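Local coordinates for protein-glutamine gamma-glutamyltransferase 2 (PDB 1G0D), which probably acts as a calcium-dependent acyltransferase that joins peptide-bound glutamine to lysine or other primary amines, cross-linking or aminating proteins, at residues T24-R29 and G178-Y183; S325-N330 and T398-V403; D140-L145 and S340-P345; V605-P610 and V663-D668. All coordinates share one frame; numbering follows the deposited sequence.

Contact 1 (T24-R29 and G178-Y183); sequences TREIDR and GQFEDY
Ile-27 and Phe-180 bring their CA atoms to 4.5 Å where two irregular loops meet, one with helical backbone angles at 25-27, the other a type I turn from Gly-178 to Glu-181. Phe-180 CD1 meets Ile-27 CG1 at 3.2 Å, and Ile-27 CD1 lies near the same atom; the side chains meet obliquely. Ile-27 CG1 sits beside its own backbone N, chi1 -61°, which turns this branch to the ring. Glu-26 comes in with its CB, 3.6 Å from Phe-180 CB. Its chain then bends at chi2 and carries the carboxylate off to a salt bridge with Arg-655. The loop 24-29 leads from helix 15-21 to strand 33-35 in the N-terminal part, and 178-183 runs into helix 184-193, with Tyr-183 at the N-cap. The contact joins the N-terminal domain to the catalytic core. Gln-179 CG covers the centre of one Phe-180 face, 3.7 Å above it. Two acceptors, Glu-26 O and Phe-180 O, share one water, at 2.6 Å and 2.7 Å, though it has more acceptors near it than protons to give. A second water joins Ile-27 O to Tyr-183 N.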
# COMPACT_ATOMS: atom_id res chain seq x y z
N THR A 24 13.65 11.89 -13.51
CA THR A 24 12.57 12.66 -12.92
C THR A 24 11.73 13.35 -14.02
O THR A 24 10.77 14.06 -13.71
CB THR A 24 13.10 13.77 -12.04
OG1 THR A 24 13.85 14.65 -12.85
CG2 THR A 24 14.00 13.27 -10.94
N ARG A 25 12.06 13.12 -15.29
CA ARG A 25 11.32 13.78 -16.36
C ARG A 25 9.92 13.32 -16.63
O ARG A 25 9.22 14.00 -17.37
CB ARG A 25 12.10 13.75 -17.66
CG ARG A 25 12.00 12.46 -18.38
CD ARG A 25 12.41 12.68 -19.81
NE ARG A 25 11.97 11.58 -20.66
CZ ARG A 25 12.22 11.53 -21.96
NH1 ARG A 25 12.90 12.50 -22.54
NH2 ARG A 25 11.80 10.50 -22.69
N GLU A 26 9.49 12.18 -16.06
CA GLU A 26 8.12 11.69 -16.24
C GLU A 26 7.20 12.66 -15.51
O GLU A 26 6.09 12.90 -15.91
CB GLU A 26 7.95 10.32 -15.61
CG GLU A 26 8.60 9.27 -16.37
CD GLU A 26 8.04 9.25 -17.74
OE1 GLU A 26 7.06 8.51 -17.95
OE2 GLU A 26 8.56 9.99 -18.61
N ILE A 27 7.73 13.19 -14.40
CA ILE A 27 7.06 14.16 -13.54
C ILE A 27 6.85 15.50 -14.28
O ILE A 27 5.74 16.01 -14.29
CB ILE A 27 7.92 14.42 -12.24
CG1 ILE A 27 8.08 13.12 -11.45
CG2 ILE A 27 7.26 15.46 -11.34
CD1 ILE A 27 9.23 13.16 -10.43
N ASP A 28 7.91 16.07 -14.88
CA ASP A 28 7.84 17.36 -15.59
C ASP A 28 9.17 17.64 -16.33
O ASP A 28 10.24 17.31 -15.84
CB ASP A 28 7.56 18.47 -14.57
CG ASP A 28 6.93 19.73 -15.19
OD1 ASP A 28 6.27 20.51 -14.46
OD2 ASP A 28 7.09 19.96 -16.40
N ARG A 29 9.10 18.27 -17.50
CA ARG A 29 10.27 18.62 -18.32
C ARG A 29 10.60 20.09 -18.26
O ARG A 29 11.75 20.48 -18.47
CB ARG A 29 10.00 18.32 -19.77
CG ARG A 29 10.32 16.95 -20.11
CD ARG A 29 9.50 16.51 -21.25
NE ARG A 29 8.93 15.22 -20.93
CZ ARG A 29 8.93 14.19 -21.77
NH1 ARG A 29 8.39 13.03 -21.39
NH2 ARG A 29 9.46 14.34 -22.98
N GLY A 178 0.40 6.06 -9.89
CA GLY A 178 0.51 7.38 -10.50
C GLY A 178 1.46 8.38 -9.84
O GLY A 178 1.11 9.54 -9.76
N GLN A 179 2.64 7.97 -9.37
CA GLN A 179 3.55 8.92 -8.73
C GLN A 179 4.12 10.00 -9.66
O GLN A 179 4.58 11.05 -9.18
CB GLN A 179 4.71 8.21 -8.03
CG GLN A 179 5.51 7.32 -8.92
CD GLN A 179 5.01 5.91 -8.92
OE1 GLN A 179 3.83 5.63 -8.62
NE2 GLN A 179 5.90 4.99 -9.25
N PHE A 180 4.05 9.78 -10.97
CA PHE A 180 4.58 10.78 -11.91
C PHE A 180 3.50 11.56 -12.65
O PHE A 180 3.80 12.26 -13.63
CB PHE A 180 5.52 10.12 -12.91
CG PHE A 180 6.67 9.41 -12.26
CD1 PHE A 180 7.34 10.00 -11.18
CD2 PHE A 180 7.03 8.14 -12.67
CE1 PHE A 180 8.35 9.34 -10.53
CE2 PHE A 180 8.04 7.47 -12.03
CZ PHE A 180 8.70 8.07 -10.95
N GLU A 181 2.25 11.44 -12.19
CA GLU A 181 1.10 12.14 -12.76
C GLU A 181 1.23 13.58 -12.35
O GLU A 181 1.87 13.89 -11.36
CB GLU A 181 -0.21 11.56 -12.26
CG GLU A 181 -0.52 10.17 -12.81
CD GLU A 181 -0.86 10.13 -14.30
OE1 GLU A 181 -2.06 10.03 -14.63
OE2 GLU A 181 0.06 10.17 -15.16
N ASP A 182 0.61 14.48 -13.09
CA ASP A 182 0.83 15.88 -12.75
C ASP A 182 0.57 16.30 -11.35
O ASP A 182 -0.49 16.02 -10.81
CB ASP A 182 0.01 16.78 -13.65
CG ASP A 182 0.50 16.79 -15.04
OD1 ASP A 182 0.02 17.61 -15.83
OD2 ASP A 182 1.38 15.97 -15.33
N TYR A 183 1.57 16.99 -10.80
CA TYR A 183 1.53 17.58 -9.47
C TYR A 183 1.57 16.66 -8.26
O TYR A 183 1.62 17.11 -7.11
CB TYR A 183 0.34 18.52 -9.37
CG TYR A 183 0.23 19.41 -10.58
CD1 TYR A 183 -0.92 19.41 -11.36
CD2 TYR A 183 1.29 20.21 -10.98
CE1 TYR A 183 -1.00 20.18 -12.51
CE2 TYR A 183 1.23 20.98 -12.12
CZ TYR A 183 0.07 20.96 -12.88
OH TYR A 183 0.00 21.70 -14.03
O HOH W 1 3.81 14.10 -15.59
O HOH W 2 4.17 17.94 -12.32

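Contact 2 (S325-N330 and T398-V403); sequences SDSSWN and TIYWIV
Ser-327 OG lies 2.7 Å from a water, and Thr-398 OG1 holds the same water at 2.9 Å. This bridge spans a gap in which the two hydroxyl oxygens, Ser-327 OG and Thr-398 OG1, stay 3.9 Å apart. No direct hydrogen bond joins the segments. The methyl CG2 of Thr-398 also rests near Ser-327 OG. Two residues on along the strand, Tyr-400 reaches over with its phenol end. Its OH touches Ser-327 CB at 3.4 Å. The carboxylate of Asp-326 stands almost upright to that ring, 83° between planes, and OD1 remains 3.9 Å from Tyr-400 OH. With CG anti to the carbonyl carbon, chi1 -79°, the tyrosine extends from the strand to the loop and packs on Leu-312 and Met-575. Strand 397-403 runs beside 307-312 and 409-414 in a mixed sheet. The loop 325-330 leads into strand 329-339, which bears the catalytic His-332. Trp-329 meets His-332 edge-to-face and also touches the ring of Tyr-515, a residue important for activity. Asp-326 turns its other oxygen, OD2, to Lys-562 and Arg-560, whose two positive charges would favour the ionised carboxylate. Thr-398 directly follows Asp-397, a probable calcium ligand by similarity. The side chain of Asp-326 lies about 7 Å from that of Asn-579, which belongs to a GTP site inferred in the same way.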
# COMPACT_ATOMS: atom_id res chain seq x y z
N SER A 325 -15.88 -8.57 16.73
CA SER A 325 -14.65 -9.01 16.05
C SER A 325 -14.34 -10.46 16.26
O SER A 325 -14.36 -10.94 17.38
CB SER A 325 -13.46 -8.20 16.51
OG SER A 325 -13.66 -6.84 16.20
N ASP A 326 -14.01 -11.13 15.16
CA ASP A 326 -13.70 -12.55 15.15
C ASP A 326 -12.21 -12.86 14.80
O ASP A 326 -11.87 -13.33 13.70
CB ASP A 326 -14.64 -13.23 14.16
CG ASP A 326 -14.80 -14.69 14.40
OD1 ASP A 326 -14.32 -15.21 15.44
OD2 ASP A 326 -15.42 -15.33 13.53
N SER A 327 -11.33 -12.57 15.74
CA SER A 327 -9.92 -12.83 15.56
C SER A 327 -9.26 -12.20 14.33
O SER A 327 -9.67 -11.13 13.83
CB SER A 327 -9.68 -14.33 15.54
OG SER A 327 -8.58 -14.65 16.36
N SER A 328 -8.22 -12.89 13.88
CA SER A 328 -7.39 -12.48 12.77
C SER A 328 -8.10 -12.04 11.53
O SER A 328 -9.07 -12.67 11.10
CB SER A 328 -6.41 -13.60 12.42
OG SER A 328 -5.69 -14.01 13.58
N TRP A 329 -7.59 -10.97 10.94
CA TRP A 329 -8.13 -10.41 9.71
C TRP A 329 -7.93 -11.37 8.54
O TRP A 329 -6.98 -12.16 8.55
CB TRP A 329 -7.41 -9.10 9.41
CG TRP A 329 -7.70 -8.01 10.38
CD1 TRP A 329 -8.12 -8.15 11.68
CD2 TRP A 329 -7.58 -6.60 10.14
NE1 TRP A 329 -8.27 -6.89 12.26
CE2 TRP A 329 -7.94 -5.93 11.33
CE3 TRP A 329 -7.20 -5.83 9.03
CZ2 TRP A 329 -7.93 -4.52 11.43
CZ3 TRP A 329 -7.19 -4.43 9.13
CH2 TRP A 329 -7.55 -3.80 10.32
N ASN A 330 -8.78 -11.29 7.51
CA ASN A 330 -8.62 -12.18 6.35
C ASN A 330 -7.27 -11.88 5.67
O ASN A 330 -6.60 -12.77 5.12
CB ASN A 330 -9.76 -11.99 5.35
CG ASN A 330 -11.05 -12.68 5.77
OD1 ASN A 330 -11.15 -13.23 6.87
ND2 ASN A 330 -12.04 -12.63 4.89
N THR A 398 -3.02 -17.39 18.89
CA THR A 398 -4.40 -17.38 19.40
C THR A 398 -4.88 -18.83 19.57
O THR A 398 -4.92 -19.62 18.62
CB THR A 398 -5.41 -16.62 18.44
OG1 THR A 398 -5.65 -15.29 18.92
CG2 THR A 398 -6.75 -17.29 18.41
N ILE A 399 -5.22 -19.19 20.80
CA ILE A 399 -5.73 -20.51 21.08
C ILE A 399 -7.21 -20.37 21.48
O ILE A 399 -7.51 -19.68 22.44
CB ILE A 399 -4.96 -21.12 22.23
CG1 ILE A 399 -3.52 -21.36 21.77
CG2 ILE A 399 -5.64 -22.41 22.70
CD1 ILE A 399 -2.58 -21.76 22.89
N TYR A 400 -8.12 -21.01 20.75
CA TYR A 400 -9.55 -20.95 21.07
C TYR A 400 -9.98 -21.93 22.16
O TYR A 400 -9.48 -23.04 22.22
CB TYR A 400 -10.37 -21.27 19.85
CG TYR A 400 -10.49 -20.14 18.89
CD1 TYR A 400 -9.46 -19.86 17.98
CD2 TYR A 400 -11.70 -19.44 18.78
CE1 TYR A 400 -9.65 -18.90 16.97
CE2 TYR A 400 -11.90 -18.49 17.79
CZ TYR A 400 -10.88 -18.23 16.87
OH TYR A 400 -11.15 -17.36 15.83
N TRP A 401 -10.93 -21.54 23.01
CA TRP A 401 -11.39 -22.43 24.07
C TRP A 401 -12.90 -22.46 24.23
O TRP A 401 -13.57 -21.43 24.08
CB TRP A 401 -10.81 -22.05 25.41
CG TRP A 401 -9.33 -21.97 25.43
CD1 TRP A 401 -8.55 -20.99 24.89
CD2 TRP A 401 -8.43 -22.90 26.05
NE1 TRP A 401 -7.22 -21.25 25.14
CE2 TRP A 401 -7.13 -22.42 25.85
CE3 TRP A 401 -8.60 -24.09 26.75
CZ2 TRP A 401 -6.01 -23.08 26.33
CZ3 TRP A 401 -7.49 -24.75 27.23
CH2 TRP A 401 -6.22 -24.25 27.02
N ILE A 402 -13.44 -23.64 24.52
CA ILE A 402 -14.86 -23.80 24.79
C ILE A 402 -14.95 -23.73 26.32
O ILE A 402 -14.51 -24.64 27.02
CB ILE A 402 -15.41 -25.19 24.37
CG1 ILE A 402 -15.27 -25.39 22.85
CG2 ILE A 402 -16.82 -25.35 24.92
CD1 ILE A 402 -16.52 -25.19 22.04
N VAL A 403 -15.45 -22.63 26.85
CA VAL A 403 -15.57 -22.54 28.29
C VAL A 403 -17.02 -22.83 28.62
O VAL A 403 -17.93 -22.15 28.13
CB VAL A 403 -15.24 -21.13 28.80
CG1 VAL A 403 -15.27 -21.15 30.31
CG2 VAL A 403 -13.86 -20.68 28.28
O HOH W 3 -7.34 -13.06 18.21

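Contact 3 (D140-L145 and S340-P345); sequences DDMVYL and SREDLP
Met-142 meets oxygen atoms with its thioether chain at both of its side-chain contacts. Its CG lies 3.3 Å from Ser-340 OG and 3.7 Å from Glu-342 OE1. The sulfur follows at 4.0 Å, Met-142 SD to Glu-342 OE1, and the side chains of Met-142 and Glu-342 cross at about a right angle. Ser-340 turns OG to a place between its backbone N and carbonyl carbon, chi1 76°, which brings the hydroxyl to the methionine. Between the backbones, Ser-340 N donates to Met-142 O at 3.1 Å. The donor sits 36° out of the carbonyl plane. Met-142 lies within a type I turn, and Ser-340 comes just before another. The first, Asp-141 to Tyr-144, is joined to an Asx turn, in which Asp-141 OD1 takes a nearly straight bond from Val-143 N. The second, Arg-341 to Leu-344, is in the connection between antiparallel strands 329-339 and 350-355 of the core sheet. The first turn lies ahead of helix 148-156, after the last strand of the N-terminal sheet. With an alanine in place of Met-142, the backbone bond and the CB contact would probably remain, but Ser-340 OG and the Glu-342 carboxylate would lose the CG and SD packed beside them. Within the second turn, Arg-341 grips Asp-343 side-on, NE to OD1 and NH1 to OD2, each at 2.7 Å. Lys-384 adds a salt bridge to Asp-343.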
# COMPACT_ATOMS: atom_id res chain seq x y z
N ASP A 140 26.23 6.37 -2.60
CA ASP A 140 26.45 6.88 -1.27
C ASP A 140 25.16 7.25 -0.56
O ASP A 140 25.18 7.63 0.61
CB ASP A 140 27.33 8.09 -1.34
CG ASP A 140 28.69 7.75 -1.78
OD1 ASP A 140 29.35 8.67 -2.29
OD2 ASP A 140 29.11 6.58 -1.62
N ASP A 141 24.04 7.17 -1.28
CA ASP A 141 22.76 7.52 -0.69
C ASP A 141 22.30 6.37 0.21
O ASP A 141 22.48 5.19 -0.13
CB ASP A 141 21.73 7.76 -1.80
CG ASP A 141 20.48 8.47 -1.30
OD1 ASP A 141 20.03 8.19 -0.16
OD2 ASP A 141 19.93 9.30 -2.05
N MET A 142 21.71 6.71 1.36
CA MET A 142 21.22 5.68 2.26
C MET A 142 20.13 4.80 1.66
O MET A 142 19.97 3.65 2.07
CB MET A 142 20.77 6.33 3.56
CG MET A 142 21.91 6.46 4.61
SD MET A 142 21.32 7.42 6.04
CE MET A 142 20.65 9.09 5.16
N VAL A 143 19.38 5.30 0.67
CA VAL A 143 18.34 4.47 0.02
C VAL A 143 18.91 3.64 -1.17
O VAL A 143 18.19 2.97 -1.91
CB VAL A 143 17.18 5.33 -0.48
CG1 VAL A 143 16.50 6.02 0.69
CG2 VAL A 143 17.70 6.37 -1.43
N TYR A 144 20.23 3.66 -1.33
CA TYR A 144 20.87 2.93 -2.40
C TYR A 144 20.47 1.46 -2.45
O TYR A 144 20.62 0.75 -1.45
CB TYR A 144 22.37 3.00 -2.23
CG TYR A 144 23.11 2.33 -3.35
CD1 TYR A 144 22.80 2.61 -4.67
CD2 TYR A 144 24.14 1.43 -3.09
CE1 TYR A 144 23.51 2.02 -5.73
CE2 TYR A 144 24.86 0.83 -4.16
CZ TYR A 144 24.55 1.14 -5.47
OH TYR A 144 25.32 0.63 -6.52
N LEU A 145 19.98 1.03 -3.62
CA LEU A 145 19.59 -0.36 -3.89
C LEU A 145 20.43 -0.76 -5.12
O LEU A 145 20.18 -0.28 -6.22
CB LEU A 145 18.09 -0.45 -4.21
CG LEU A 145 17.35 -1.80 -3.93
CD1 LEU A 145 15.80 -1.64 -3.97
CD2 LEU A 145 17.78 -2.83 -4.95
N SER A 340 18.96 2.06 4.52
CA SER A 340 19.90 1.57 5.50
C SER A 340 19.55 2.24 6.84
O SER A 340 19.13 3.40 6.90
CB SER A 340 21.31 1.92 5.06
OG SER A 340 21.57 3.28 5.30
N ARG A 341 19.74 1.49 7.92
CA ARG A 341 19.40 1.99 9.25
C ARG A 341 20.61 2.33 10.07
O ARG A 341 21.03 1.56 10.94
CB ARG A 341 18.55 0.96 10.01
CG ARG A 341 17.21 0.66 9.40
CD ARG A 341 16.33 1.91 9.31
NE ARG A 341 16.01 2.50 10.61
CZ ARG A 341 15.06 2.05 11.43
NH1 ARG A 341 14.84 2.66 12.59
NH2 ARG A 341 14.35 0.99 11.11
N GLU A 342 21.16 3.49 9.81
CA GLU A 342 22.31 3.91 10.55
C GLU A 342 21.93 4.24 11.99
O GLU A 342 22.79 4.39 12.86
CB GLU A 342 22.92 5.09 9.84
CG GLU A 342 23.44 4.71 8.49
CD GLU A 342 24.50 5.66 8.00
OE1 GLU A 342 24.82 5.60 6.80
OE2 GLU A 342 25.00 6.48 8.82
N ASP A 343 20.64 4.34 12.26
CA ASP A 343 20.19 4.64 13.62
C ASP A 343 20.12 3.39 14.52
O ASP A 343 19.74 3.51 15.68
CB ASP A 343 18.83 5.34 13.58
CG ASP A 343 17.74 4.51 12.93
OD1 ASP A 343 18.02 3.83 11.93
OD2 ASP A 343 16.59 4.55 13.42
N LEU A 344 20.48 2.23 14.00
CA LEU A 344 20.41 1.00 14.77
C LEU A 344 21.63 0.12 14.54
O LEU A 344 22.42 0.34 13.63
CB LEU A 344 19.18 0.16 14.38
CG LEU A 344 17.86 0.68 13.83
CD1 LEU A 344 17.11 -0.46 13.15
CD2 LEU A 344 17.02 1.27 14.94
N PRO A 345 21.80 -0.90 15.38
CA PRO A 345 22.93 -1.81 15.24
C PRO A 345 23.09 -2.37 13.83
O PRO A 345 22.17 -2.30 13.00
CB PRO A 345 22.62 -2.91 16.24
CG PRO A 345 21.88 -2.22 17.27
CD PRO A 345 21.00 -1.26 16.55

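Contact 4 (V605-P610 and V663-D668); sequences VSFTNP and VDFDSD
Phe-607 points the edge of its ring at the face of Phe-665 in an inclined edge-to-face pair. The planes meet at 58°, and the ring centroids are 4.8 Å apart. Phe-607 CE2 stands 3.6 Å above the plane of the Phe-665 ring, over its centre. The neighbouring atom CZ of Phe-607 comes to 3.5 Å from Phe-665 CE2. The long directions of the two side chains cross at about a right angle. Phe-665 holds CG anti to its backbone N, chi1 172°. Phe-607 uses a different torsion, with CG between backbone N and carbonyl carbon, chi1 89°, which directs the CE2-CZ edge at the face of Phe-665. Two residues earlier on each strand, the smaller side chains Val-605 and Val-663 also face each other, CG2 to CG1 at 4.3 Å. These four buried residues pack between the two sheets of the C-terminal immunoglobulin-like beta sandwich. Strand 601-608 lies in the antiparallel sheet with 588-590 and 644-651, while strand 659-666 lies in the opposing sheet between 673-682 and 619-624. The strand backbones are well apart, 8.2 Å between the CA atoms of Val-605 and Val-663, and side chains fill the space. Phe-620 and Leu-615 also pack on Phe-665, and Pro-585 and Leu-670 touch Phe-607. A leucine in place of Phe-665 would probably cost Phe-607 the flat face under its edge and leave a gap between the sheets. On the same strand, Asp-664 pairs with Lys-674 and Arg-248, and Asp-666 with Lys-671 and Tyr-247; Arg-248 and Tyr-247 belong to the catalytic part.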
# COMPACT_ATOMS: atom_id res chain seq x y z
N VAL A 605 -15.93 -0.80 -22.09
CA VAL A 605 -16.07 -1.70 -20.97
C VAL A 605 -17.49 -2.29 -20.99
O VAL A 605 -18.43 -1.61 -21.37
CB VAL A 605 -15.71 -0.97 -19.63
CG1 VAL A 605 -16.07 0.48 -19.74
CG2 VAL A 605 -16.34 -1.68 -18.46
N SER A 606 -17.61 -3.56 -20.63
CA SER A 606 -18.89 -4.24 -20.65
C SER A 606 -18.99 -5.46 -19.73
O SER A 606 -18.01 -6.15 -19.51
CB SER A 606 -19.15 -4.71 -22.08
OG SER A 606 -18.85 -6.10 -22.23
N PHE A 607 -20.18 -5.74 -19.21
CA PHE A 607 -20.38 -6.93 -18.36
C PHE A 607 -21.85 -7.34 -18.36
O PHE A 607 -22.69 -6.68 -18.96
CB PHE A 607 -19.83 -6.71 -16.92
CG PHE A 607 -20.81 -6.11 -15.93
CD1 PHE A 607 -21.45 -6.91 -14.99
CD2 PHE A 607 -21.03 -4.73 -15.88
CE1 PHE A 607 -22.28 -6.36 -14.02
CE2 PHE A 607 -21.86 -4.16 -14.91
CZ PHE A 607 -22.48 -4.99 -13.97
N THR A 608 -22.14 -8.46 -17.72
CA THR A 608 -23.51 -8.95 -17.64
C THR A 608 -23.96 -9.06 -16.20
O THR A 608 -23.33 -9.72 -15.40
CB THR A 608 -23.64 -10.35 -18.28
OG1 THR A 608 -23.52 -10.25 -19.70
CG2 THR A 608 -25.00 -10.95 -17.96
N ASN A 609 -25.06 -8.41 -15.87
CA ASN A 609 -25.63 -8.48 -14.53
C ASN A 609 -25.83 -9.94 -14.09
O ASN A 609 -26.62 -10.66 -14.67
CB ASN A 609 -26.97 -7.76 -14.55
CG ASN A 609 -27.60 -7.68 -13.20
OD1 ASN A 609 -27.05 -8.17 -12.22
ND2 ASN A 609 -28.78 -7.06 -13.13
N PRO A 610 -25.08 -10.41 -13.08
CA PRO A 610 -25.24 -11.80 -12.61
C PRO A 610 -26.36 -11.87 -11.56
O PRO A 610 -26.72 -12.94 -11.05
CB PRO A 610 -23.88 -12.10 -11.98
CG PRO A 610 -23.52 -10.81 -11.36
CD PRO A 610 -24.05 -9.71 -12.30
N VAL A 663 -10.51 0.06 -14.30
CA VAL A 663 -11.91 0.39 -14.23
C VAL A 663 -12.65 -0.26 -13.05
O VAL A 663 -12.44 -1.43 -12.69
CB VAL A 663 -12.62 0.01 -15.55
CG1 VAL A 663 -14.07 0.41 -15.50
CG2 VAL A 663 -11.94 0.72 -16.71
N ASP A 664 -13.50 0.57 -12.44
CA ASP A 664 -14.34 0.19 -11.33
C ASP A 664 -15.84 0.41 -11.68
O ASP A 664 -16.21 1.37 -12.36
CB ASP A 664 -13.98 1.04 -10.12
CG ASP A 664 -14.98 0.90 -9.00
OD1 ASP A 664 -14.90 -0.10 -8.24
OD2 ASP A 664 -15.87 1.78 -8.89
N PHE A 665 -16.69 -0.50 -11.22
CA PHE A 665 -18.15 -0.36 -11.42
C PHE A 665 -18.90 -0.55 -10.10
O PHE A 665 -18.72 -1.56 -9.39
CB PHE A 665 -18.70 -1.38 -12.44
CG PHE A 665 -20.23 -1.40 -12.52
CD1 PHE A 665 -20.92 -0.49 -13.33
CD2 PHE A 665 -20.97 -2.28 -11.74
CE1 PHE A 665 -22.34 -0.46 -13.33
CE2 PHE A 665 -22.37 -2.26 -11.74
CZ PHE A 665 -23.05 -1.35 -12.54
N ASP A 666 -19.74 0.43 -9.77
CA ASP A 666 -20.57 0.34 -8.57
C ASP A 666 -22.05 0.57 -8.88
O ASP A 666 -22.41 1.33 -9.79
CB ASP A 666 -20.12 1.32 -7.48
CG ASP A 666 -20.71 0.96 -6.11
OD1 ASP A 666 -21.09 1.89 -5.36
OD2 ASP A 666 -20.79 -0.25 -5.78
N SER A 667 -22.89 -0.09 -8.10
CA SER A 667 -24.32 0.01 -8.28
C SER A 667 -24.89 -0.28 -6.92
O SER A 667 -24.14 -0.69 -6.03
CB SER A 667 -24.76 -1.07 -9.25
OG SER A 667 -24.43 -2.34 -8.71
N ASP A 668 -26.20 -0.09 -6.77
CA ASP A 668 -26.88 -0.34 -5.49
C ASP A 668 -26.73 -1.78 -5.02
O ASP A 668 -26.34 -2.02 -3.88
CB ASP A 668 -28.38 0.01 -5.57
CG ASP A 668 -29.10 -0.77 -6.65
OD1 ASP A 668 -30.35 -0.74 -6.65
OD2 ASP A 668 -28.44 -1.41 -7.50

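From the N terminus, contact 1 opens at 24-29 and closes at 178-183, bringing a loop near the start of the N-terminal domain against the early catalytic core. Contact 3 opens inside this span, at 140-145, and closes at 340-345, so the two cross. Contact 2 opens at 325-330, just before contact 3 closes, and is completed by strand 397-403; these two also cross. Contact 4 follows in series, joining the two sheets of the C-terminal domain. No two contacts touch. Contacts 1 and 3, with nearest atoms about 11 Å apart, both connect the N-terminal side to the core. Contact 2 links core loop and mixed sheet across the chain's centre from contact 1.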